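PDB 5HZL: Lmo2445 protein from Listeria monocytogenes EGD-e, which is of unknown function but is a secreted, calcium-binding leucine-rich-repeat protein resembling the internalins. Local coordinates for residues V71-V76 with S97-A102; P139-M144 with M167-L172; P223-A228 with Y261-E266. All blocks are in the same frame, centred on the assembly; numbering follows the deposited sequence.

Contact 1 of 3, residues V71-V76 with S97-A102; sequences VLNNEV and SEALPA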
loop_
_atom_site.group_PDB
_atom_site.type_symbol
_atom_site.label_atom_id
_atom_site.label_comp_id
_atom_site.label_asym_id
_atom_site.label_seq_id
_atom_site.Cartn_x
_atom_site.Cartn_y
_atom_site.Cartn_z
ATOM N N VAL A 71 -18.734 -7.516 -9.557
ATOM C CA VAL A 71 -19.579 -8.491 -10.251
ATOM C C VAL A 71 -19.232 -9.955 -9.900
ATOM O O VAL A 71 -20.117 -10.819 -9.947
ATOM C CB VAL A 71 -19.536 -8.213 -11.773
ATOM C CG1 VAL A 71 -19.795 -9.437 -12.609
ATOM C CG2 VAL A 71 -20.499 -7.081 -12.126
ATOM N N LEU A 72 -17.969 -10.218 -9.539
ATOM C CA LEU A 72 -17.512 -11.562 -9.137
ATOM C C LEU A 72 -18.326 -12.114 -7.952
ATOM O O LEU A 72 -18.525 -13.339 -7.842
ATOM C CB LEU A 72 -16.017 -11.569 -8.813
ATOM C CG LEU A 72 -15.066 -11.309 -9.989
ATOM C CD1 LEU A 72 -13.626 -11.151 -9.516
ATOM C CD2 LEU A 72 -15.154 -12.408 -11.044
ATOM N N ASN A 73 -18.799 -11.215 -7.083
ATOM C CA ASN A 73 -19.651 -11.603 -5.954
ATOM C C ASN A 73 -21.029 -12.167 -6.342
ATOM O O ASN A 73 -21.781 -12.608 -5.471
ATOM C CB ASN A 73 -19.783 -10.454 -4.961
ATOM C CG ASN A 73 -18.503 -10.213 -4.198
ATOM O OD1 ASN A 73 -17.836 -11.162 -3.797
ATOM N ND2 ASN A 73 -18.169 -8.951 -3.957
ATOM N N ASN A 74 -21.355 -12.152 -7.636
ATOM C CA ASN A 74 -22.605 -12.747 -8.113
ATOM C C ASN A 74 -22.552 -14.254 -8.035
ATOM O O ASN A 74 -23.560 -14.888 -8.234
ATOM C CB ASN A 74 -22.940 -12.349 -9.553
ATOM C CG ASN A 74 -23.340 -10.890 -9.687
ATOM O OD1 ASN A 74 -23.421 -10.150 -8.703
ATOM N ND2 ASN A 74 -23.598 -10.466 -10.919
ATOM N N GLU A 75 -21.380 -14.824 -7.781
ATOM C CA GLU A 75 -21.246 -16.269 -7.659
ATOM C C GLU A 75 -20.178 -16.612 -6.626
ATOM O O GLU A 75 -19.590 -15.733 -6.001
ATOM C CB GLU A 75 -20.883 -16.901 -9.013
ATOM C CG GLU A 75 -21.841 -16.611 -10.165
ATOM C CD GLU A 75 -23.267 -17.089 -9.930
ATOM O OE1 GLU A 75 -23.535 -17.913 -9.015
ATOM O OE2 GLU A 75 -24.130 -16.628 -10.692
ATOM N N VAL A 76 -19.951 -17.905 -6.452
ATOM C CA VAL A 76 -18.963 -18.421 -5.525
ATOM C C VAL A 76 -18.036 -19.371 -6.287
ATOM O O VAL A 76 -18.493 -20.393 -6.808
ATOM C CB VAL A 76 -19.645 -19.199 -4.371
ATOM C CG1 VAL A 76 -18.605 -19.848 -3.462
ATOM C CG2 VAL A 76 -20.572 -18.286 -3.580
ATOM N N SER A 97 -14.605 -11.603 -0.559
ATOM C CA SER A 97 -14.611 -12.812 0.292
ATOM C C SER A 97 -15.819 -13.729 0.075
ATOM O O SER A 97 -15.757 -14.918 0.355
ATOM C CB SER A 97 -14.554 -12.430 1.770
ATOM O OG SER A 97 -15.674 -11.649 2.143
ATOM N N GLU A 98 -16.907 -13.148 -0.416
ATOM C CA GLU A 98 -18.154 -13.868 -0.692
ATOM C C GLU A 98 -17.896 -14.804 -1.903
ATOM O O GLU A 98 -18.269 -15.976 -1.903
ATOM C CB GLU A 98 -19.266 -12.836 -1.013
ATOM C CG GLU A 98 -20.716 -13.300 -0.871
ATOM C CD GLU A 98 -21.172 -13.482 0.592
ATOM O OE1 GLU A 98 -20.370 -13.226 1.532
ATOM O OE2 GLU A 98 -22.356 -13.875 0.803
ATOM N N ALA A 99 -17.222 -14.262 -2.911
ATOM C CA ALA A 99 -16.896 -14.991 -4.139
ATOM C C ALA A 99 -15.642 -15.849 -4.088
ATOM O O ALA A 99 -15.520 -16.811 -4.852
ATOM C CB ALA A 99 -16.749 -14.005 -5.290
ATOM N N LEU A 100 -14.720 -15.510 -3.199
ATOM C CA LEU A 100 -13.459 -16.225 -3.121
ATOM C C LEU A 100 -13.161 -16.758 -1.718
ATOM O O LEU A 100 -12.166 -16.385 -1.100
ATOM C CB LEU A 100 -12.360 -15.274 -3.593
ATOM C CG LEU A 100 -12.582 -14.650 -4.975
ATOM C CD1 LEU A 100 -11.536 -13.577 -5.231
ATOM C CD2 LEU A 100 -12.569 -15.704 -6.069
ATOM N N PRO A 101 -14.003 -17.674 -1.227
ATOM C CA PRO A 101 -13.789 -18.220 0.118
ATOM C C PRO A 101 -12.476 -19.006 0.305
ATOM O O PRO A 101 -11.955 -19.041 1.411
ATOM C CB PRO A 101 -14.994 -19.141 0.310
ATOM C CG PRO A 101 -15.329 -19.590 -1.071
ATOM C CD PRO A 101 -15.052 -18.413 -1.959
ATOM N N ALA A 102 -11.943 -19.604 -0.760
ATOM C CA ALA A 102 -10.703 -20.388 -0.692
ATOM C C ALA A 102 -9.438 -19.608 -1.078
ATOM O O ALA A 102 -8.354 -20.192 -1.189
ATOM C CB ALA A 102 -10.845 -21.599 -1.600
#
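V76 and A99 bring the two loops together with their CA atoms 4.2 Å apart, and the carbonyl O of E75 receives a CA-H...O contact from A99 CA at 3.4 Å. A99 is the residue that 71-76 encloses most fully. Its CB touches both L72 O and N73 OD1, while L72 CB faces it at 4.3 Å. Chi1 (-71°) sets N73 CG beside its backbone N, and the end of the side chain comes nearer the other loop than its root. There OD1 takes a weak, bent hydrogen bond from A99 N (3.3 Å, 132° at the hydrogen), and ND2 is given to D95 O, so the amide spans two points of the same loop. The two methyls of V76 part: CG1, anti to the backbone N, rests against CG of the P101 ring at 4.1 Å, and CG2 turns to the carbonyl O of E98 at 3.7 Å. The backbone of A99 also bonds to F77. In the leucine-rich-repeat region, 71-76 leads from helix 66-70 to strand 82-84, and residues 97-102 lead to its parallel neighbour 105-107, while V71, N74 and E75 reach the N-terminal region through F24, A23 and V14.

Contact 2 of 3, residues P139-M144 with M167-L172; sequences PKFVGM and MNMPNL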
loop_
_atom_site.group_PDB
_atom_site.type_symbol
_atom_site.label_atom_id
_atom_site.label_comp_id
_atom_site.label_asym_id
_atom_site.label_seq_id
_atom_site.Cartn_x
_atom_site.Cartn_y
_atom_site.Cartn_z
ATOM N N PRO A 139 -3.649 -0.057 4.703
ATOM C CA PRO A 139 -4.492 -1.174 5.106
ATOM C C PRO A 139 -3.977 -1.895 6.360
ATOM O O PRO A 139 -2.772 -2.015 6.551
ATOM C CB PRO A 139 -4.439 -2.100 3.886
ATOM C CG PRO A 139 -3.115 -1.852 3.270
ATOM C CD PRO A 139 -2.823 -0.400 3.521
ATOM N N LYS A 140 -4.907 -2.368 7.193
ATOM C CA LYS A 140 -4.608 -3.109 8.430
ATOM C C LYS A 140 -4.738 -4.634 8.278
ATOM O O LYS A 140 -4.303 -5.382 9.150
ATOM C CB LYS A 140 -5.518 -2.628 9.569
ATOM C CG LYS A 140 -5.271 -1.193 10.015
ATOM C CD LYS A 140 -6.307 -0.706 11.043
ATOM C CE LYS A 140 -6.304 -1.426 12.399
ATOM N NZ LYS A 140 -5.012 -1.251 13.131
ATOM N N PHE A 141 -5.343 -5.081 7.184
ATOM C CA PHE A 141 -5.537 -6.511 6.896
ATOM C C PHE A 141 -6.395 -7.255 7.935
ATOM O O PHE A 141 -6.069 -8.382 8.327
ATOM C CB PHE A 141 -4.189 -7.214 6.676
ATOM C CG PHE A 141 -3.336 -6.543 5.653
ATOM C CD1 PHE A 141 -3.548 -6.767 4.295
ATOM C CD2 PHE A 141 -2.329 -5.671 6.036
ATOM C CE1 PHE A 141 -2.770 -6.138 3.339
ATOM C CE2 PHE A 141 -1.543 -5.038 5.088
ATOM C CZ PHE A 141 -1.763 -5.273 3.734
ATOM N N VAL A 142 -7.478 -6.625 8.398
ATOM C CA VAL A 142 -8.376 -7.277 9.360
ATOM C C VAL A 142 -9.165 -8.296 8.534
ATOM O O VAL A 142 -9.708 -7.964 7.477
ATOM C CB VAL A 142 -9.301 -6.304 10.146
ATOM C CG1 VAL A 142 -10.265 -7.077 11.044
ATOM C CG2 VAL A 142 -8.477 -5.326 10.982
ATOM N N GLY A 143 -9.197 -9.529 9.036
ATOM C CA GLY A 143 -9.837 -10.662 8.368
ATOM C C GLY A 143 -8.813 -11.561 7.663
ATOM O O GLY A 143 -9.157 -12.665 7.244
HETATM N N MSE A 144 -7.558 -11.098 7.559
HETATM C CA MSE A 144 -6.463 -11.820 6.896
HETATM C C MSE A 144 -5.361 -12.160 7.880
HETATM O O MSE A 144 -4.174 -12.051 7.579
HETATM C CB MSE A 144 -5.984 -10.881 5.783
HETATM C CG MSE A 144 -7.043 -10.781 4.689
HETATM SE SE MSE A 144 -6.692 -9.307 3.437
HETATM C CE MSE A 144 -7.870 -7.922 4.184
HETATM N N MSE A 167 0.415 -6.288 14.041
HETATM C CA MSE A 167 0.792 -7.161 15.154
HETATM C C MSE A 167 -0.283 -8.176 15.419
HETATM O O MSE A 167 -0.279 -8.855 16.445
HETATM C CB MSE A 167 1.008 -6.288 16.373
HETATM C CG MSE A 167 2.257 -5.441 16.201
HETATM SE SE MSE A 167 3.836 -6.613 16.236
HETATM C CE MSE A 167 3.918 -7.003 18.171
ATOM N N ASN A 168 -1.202 -8.291 14.468
ATOM C CA ASN A 168 -2.327 -9.212 14.523
ATOM C C ASN A 168 -2.152 -10.431 13.570
ATOM O O ASN A 168 -3.112 -11.169 13.353
ATOM C CB ASN A 168 -3.604 -8.425 14.138
ATOM C CG ASN A 168 -3.530 -7.797 12.719
ATOM O OD1 ASN A 168 -2.448 -7.417 12.236
ATOM N ND2 ASN A 168 -4.691 -7.679 12.056
HETATM N N MSE A 169 -0.945 -10.631 13.015
HETATM C CA MSE A 169 -0.658 -11.721 12.054
HETATM C C MSE A 169 0.484 -12.584 12.540
HETATM O O MSE A 169 1.634 -12.360 12.163
HETATM C CB MSE A 169 -0.320 -11.046 10.728
HETATM C CG MSE A 169 -1.593 -10.528 10.054
HETATM SE SE MSE A 169 -1.180 -9.444 8.460
HETATM C CE MSE A 169 -0.802 -7.769 9.429
ATOM N N PRO A 170 0.180 -13.603 13.350
ATOM C CA PRO A 170 1.239 -14.447 13.939
ATOM C C PRO A 170 2.183 -15.219 13.017
ATOM O O PRO A 170 3.222 -15.684 13.490
ATOM C CB PRO A 170 0.460 -15.415 14.849
ATOM C CG PRO A 170 -0.910 -15.458 14.296
ATOM C CD PRO A 170 -1.164 -14.104 13.712
ATOM N N ASN A 171 1.849 -15.361 11.738
ATOM C CA ASN A 171 2.722 -16.102 10.811
ATOM C C ASN A 171 3.436 -15.244 9.793
ATOM O O ASN A 171 4.222 -15.769 9.004
ATOM C CB ASN A 171 1.926 -17.224 10.143
ATOM C CG ASN A 171 1.456 -18.257 11.144
ATOM O OD1 ASN A 171 2.168 -18.581 12.098
ATOM N ND2 ASN A 171 0.268 -18.787 10.934
ATOM N N LEU A 172 3.182 -13.934 9.836
ATOM C CA LEU A 172 3.798 -12.979 8.926
ATOM C C LEU A 172 5.305 -13.147 9.028
ATOM O O LEU A 172 5.866 -13.070 10.127
ATOM C CB LEU A 172 3.379 -11.551 9.292
ATOM C CG LEU A 172 3.857 -10.399 8.402
ATOM C CD1 LEU A 172 3.408 -10.583 6.963
ATOM C CD2 LEU A 172 3.340 -9.083 8.954
#
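F141 and M169 carry this contact, a Met-aromatic pairing in which the selenium of selenomethionine M169 stands 5.3 Å from the centre of the F141 phenyl ring and 47° off its normal, neither squarely above it nor in its plane. Its nearest approach to F141 is at the root of the side chain, with SE 4.1 Å from CB; M144 O lies equally near SE. M169 sets CG beside its backbone N and then bends at chi3 (-82°), which swings CE to an oblique place beside the ring. P139 CB lies over one face of the F141 ring, out toward the rim, and the indole of W166 meets the ring with the planes about 50° apart. Lower down the M169 chain, CG comes 3.9 Å from the carbonyl O of M144, the last residue of the type II turn that F141 begins. N168 reaches over from beside M169 and holds its amide toward the same loop, ND2 being 3.7 Å from K140 O, a distance longer than a hydrogen bond. The loops thus meet through the Met-aromatic contact and looser approaches of side chains to carbonyl oxygens. Segment 139-144 leads toward strand 149-151, and residues 167-172 lead toward its parallel neighbour 174-176; F141, M169 and L172 all pack on I150 of the first of these strands, whereas M167 turns to helix 187-191.

Contact 3 of 3, residues P223-A228 with Y261-E266; sequences PFIYQA and YMYTIE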
loop_
_atom_site.group_PDB
_atom_site.type_symbol
_atom_site.label_atom_id
_atom_site.label_comp_id
_atom_site.label_asym_id
_atom_site.label_seq_id
_atom_site.Cartn_x
_atom_site.Cartn_y
_atom_site.Cartn_z
ATOM N N PRO A 223 8.573 11.940 12.744
ATOM C CA PRO A 223 8.876 10.833 13.649
ATOM C C PRO A 223 9.983 9.891 13.206
ATOM O O PRO A 223 10.685 9.349 14.055
ATOM C CB PRO A 223 7.552 10.084 13.736
ATOM C CG PRO A 223 6.541 11.134 13.540
ATOM C CD PRO A 223 7.124 12.052 12.510
ATOM N N PHE A 224 10.130 9.711 11.897
ATOM C CA PHE A 224 11.149 8.821 11.341
ATOM C C PHE A 224 12.558 9.147 11.843
ATOM O O PHE A 224 13.328 8.239 12.161
ATOM C CB PHE A 224 11.113 8.868 9.802
ATOM C CG PHE A 224 12.138 7.977 9.146
ATOM C CD1 PHE A 224 13.408 8.457 8.858
ATOM C CD2 PHE A 224 11.837 6.654 8.831
ATOM C CE1 PHE A 224 14.355 7.640 8.271
ATOM C CE2 PHE A 224 12.783 5.835 8.239
ATOM C CZ PHE A 224 14.042 6.328 7.962
ATOM N N ILE A 225 12.885 10.438 11.905
ATOM C CA ILE A 225 14.204 10.891 12.362
ATOM C C ILE A 225 14.585 10.308 13.725
ATOM O O ILE A 225 15.706 9.840 13.926
ATOM C CB ILE A 225 14.276 12.440 12.424
ATOM C CG1 ILE A 225 14.203 13.022 11.008
ATOM C CG2 ILE A 225 15.578 12.911 13.071
ATOM C CD1 ILE A 225 14.118 14.533 10.959
ATOM N N TYR A 226 13.639 10.317 14.645
ATOM C CA TYR A 226 13.885 9.833 15.986
ATOM C C TYR A 226 13.761 8.317 16.115
ATOM O O TYR A 226 14.565 7.693 16.790
ATOM C CB TYR A 226 12.950 10.564 16.941
ATOM C CG TYR A 226 13.114 12.066 16.869
ATOM C CD1 TYR A 226 12.436 12.811 15.910
ATOM C CD2 TYR A 226 13.942 12.744 17.762
ATOM C CE1 TYR A 226 12.581 14.185 15.841
ATOM C CE2 TYR A 226 14.085 14.123 17.708
ATOM C CZ TYR A 226 13.405 14.838 16.745
ATOM O OH TYR A 226 13.529 16.203 16.669
ATOM N N GLN A 227 12.760 7.733 15.472
ATOM C CA GLN A 227 12.537 6.281 15.507
ATOM C C GLN A 227 13.705 5.498 14.902
ATOM O O GLN A 227 14.003 4.391 15.343
ATOM C CB GLN A 227 11.242 5.942 14.786
ATOM C CG GLN A 227 10.015 6.501 15.485
ATOM C CD GLN A 227 8.726 6.301 14.705
ATOM O OE1 GLN A 227 8.694 6.364 13.475
ATOM N NE2 GLN A 227 7.652 6.078 15.426
ATOM N N ALA A 228 14.373 6.084 13.912
ATOM C CA ALA A 228 15.525 5.451 13.266
ATOM C C ALA A 228 16.571 4.997 14.287
ATOM O O ALA A 228 17.235 3.979 14.089
ATOM C CB ALA A 228 16.161 6.405 12.261
ATOM N N TYR A 261 8.346 14.560 18.470
ATOM C CA TYR A 261 8.877 14.250 17.141
ATOM C C TYR A 261 9.058 15.514 16.312
ATOM O O TYR A 261 9.165 15.442 15.095
ATOM C CB TYR A 261 8.023 13.224 16.394
ATOM C CG TYR A 261 7.930 11.860 17.039
ATOM C CD1 TYR A 261 9.067 11.103 17.291
ATOM C CD2 TYR A 261 6.702 11.286 17.319
ATOM C CE1 TYR A 261 8.989 9.834 17.862
ATOM C CE2 TYR A 261 6.608 10.007 17.885
ATOM C CZ TYR A 261 7.756 9.279 18.155
ATOM O OH TYR A 261 7.642 8.011 18.713
HETATM N N MSE A 262 9.111 16.670 16.969
HETATM C CA MSE A 262 9.300 17.922 16.245
HETATM C C MSE A 262 10.766 18.161 16.042
HETATM O O MSE A 262 11.556 17.944 16.942
HETATM C CB MSE A 262 8.714 19.118 16.972
HETATM C CG MSE A 262 7.224 18.932 17.267
HETATM SE SE MSE A 262 6.072 18.708 15.674
HETATM C CE MSE A 262 6.300 20.482 14.848
ATOM N N TYR A 263 11.139 18.587 14.839
ATOM C CA TYR A 263 12.531 18.892 14.498
ATOM C C TYR A 263 12.555 20.339 14.001
ATOM O O TYR A 263 11.767 20.723 13.131
ATOM C CB TYR A 263 13.084 17.927 13.446
ATOM C CG TYR A 263 14.540 18.162 13.177
ATOM C CD1 TYR A 263 15.513 17.635 14.019
ATOM C CD2 TYR A 263 14.962 18.920 12.097
ATOM C CE1 TYR A 263 16.870 17.864 13.792
ATOM C CE2 TYR A 263 16.320 19.148 11.860
ATOM C CZ TYR A 263 17.269 18.620 12.710
ATOM O OH TYR A 263 18.607 18.843 12.472
ATOM N N THR A 264 13.442 21.142 14.577
ATOM C CA THR A 264 13.572 22.546 14.212
ATOM C C THR A 264 14.660 22.700 13.169
ATOM O O THR A 264 15.731 22.117 13.325
ATOM C CB THR A 264 13.948 23.383 15.451
ATOM O OG1 THR A 264 12.930 23.233 16.436
ATOM C CG2 THR A 264 14.084 24.868 15.117
ATOM N N ILE A 265 14.386 23.465 12.113
ATOM C CA ILE A 265 15.386 23.708 11.071
ATOM C C ILE A 265 15.653 25.212 10.998
ATOM O O ILE A 265 14.727 26.027 10.908
ATOM C CB ILE A 265 15.050 23.031 9.715
ATOM C CG1 ILE A 265 13.856 23.645 9.001
ATOM C CG2 ILE A 265 14.789 21.548 9.937
ATOM C CD1 ILE A 265 13.496 22.881 7.730
ATOM N N GLU A 266 16.947 25.538 11.047
ATOM C CA GLU A 266 17.468 26.909 11.067
ATOM C C GLU A 266 17.156 27.765 9.836
ATOM O O GLU A 266 18.030 27.992 9.002
ATOM C CB GLU A 266 19.002 26.862 11.254
ATOM C CG GLU A 266 19.563 26.106 12.460
ATOM C CD GLU A 266 19.306 26.783 13.795
ATOM O OE1 GLU A 266 18.160 27.206 14.063
ATOM O OE2 GLU A 266 20.261 26.869 14.601
#
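Helix 223-227 and strand 262-264 meet inside the Lmo2445-like C-terminal domain, a member of the E-set clan, where P223 and Y226 of the helix receive Y261, the residue that leads into the strand. The segment axes are nearly perpendicular (98°) and approach to 8.7 Å. P223 lies over one face of the Y261 ring in a CH-pi contact, its CB 3.9 Å from the ring centre and close to the normal. Y226 deals with the same ring differently: its CB sits in the ring plane at the edge, 3.9 Å from CD1, and the two tyrosines slide past each other in opposite directions. Chi1 (-57°) puts Y226 CG beside the backbone N; the ring passes Y261 O, with CE1 3.7 Å away, and its hydroxyl gives a weak hydrogen bond to M262 O (2.6 Å). That same OH lies at the edge of the Y263 ring, in its plane, 3.6 Å from CD1. I225 CD1 makes an apolar contact with Y263 CG at 4.3 Å. The Q227 side chain crosses that of Y261 at about a right angle, its amide plane 65° from the ring and NE2 3.8 Å from Y261 OH, while OE1 is bound by I185 N. Y261 packs on E163, and Q227 lies beside E187; these two glutamates hold a calcium ion. Strand 262-264 pairs antiparallel with strand 219-221, just ahead of the helix, and I225 and Y263 also pack on strand 273-281 of the mixed sheet.

The three contacts lie in series along the chain without touching. Contacts 1 and 2 each join a pair of loops that lead to adjacent strands of the parallel sheet; their centres are 21 Å apart and their nearest atoms about 8 Å. Contact 3 belongs to the C-terminal domain, its centre 29 Å from that of contact 2 and 46 Å from that of contact 1, which lies on the opposite side of the chain's centre. Contact 3 comes nearest to bound calcium, the Y261 side chain being about 4 Å from an ion. M169 of contact 2 is about 6 Å from the side chain of the calcium ligand Q194; L72 of contact 1 is about 12 Å from that of E31.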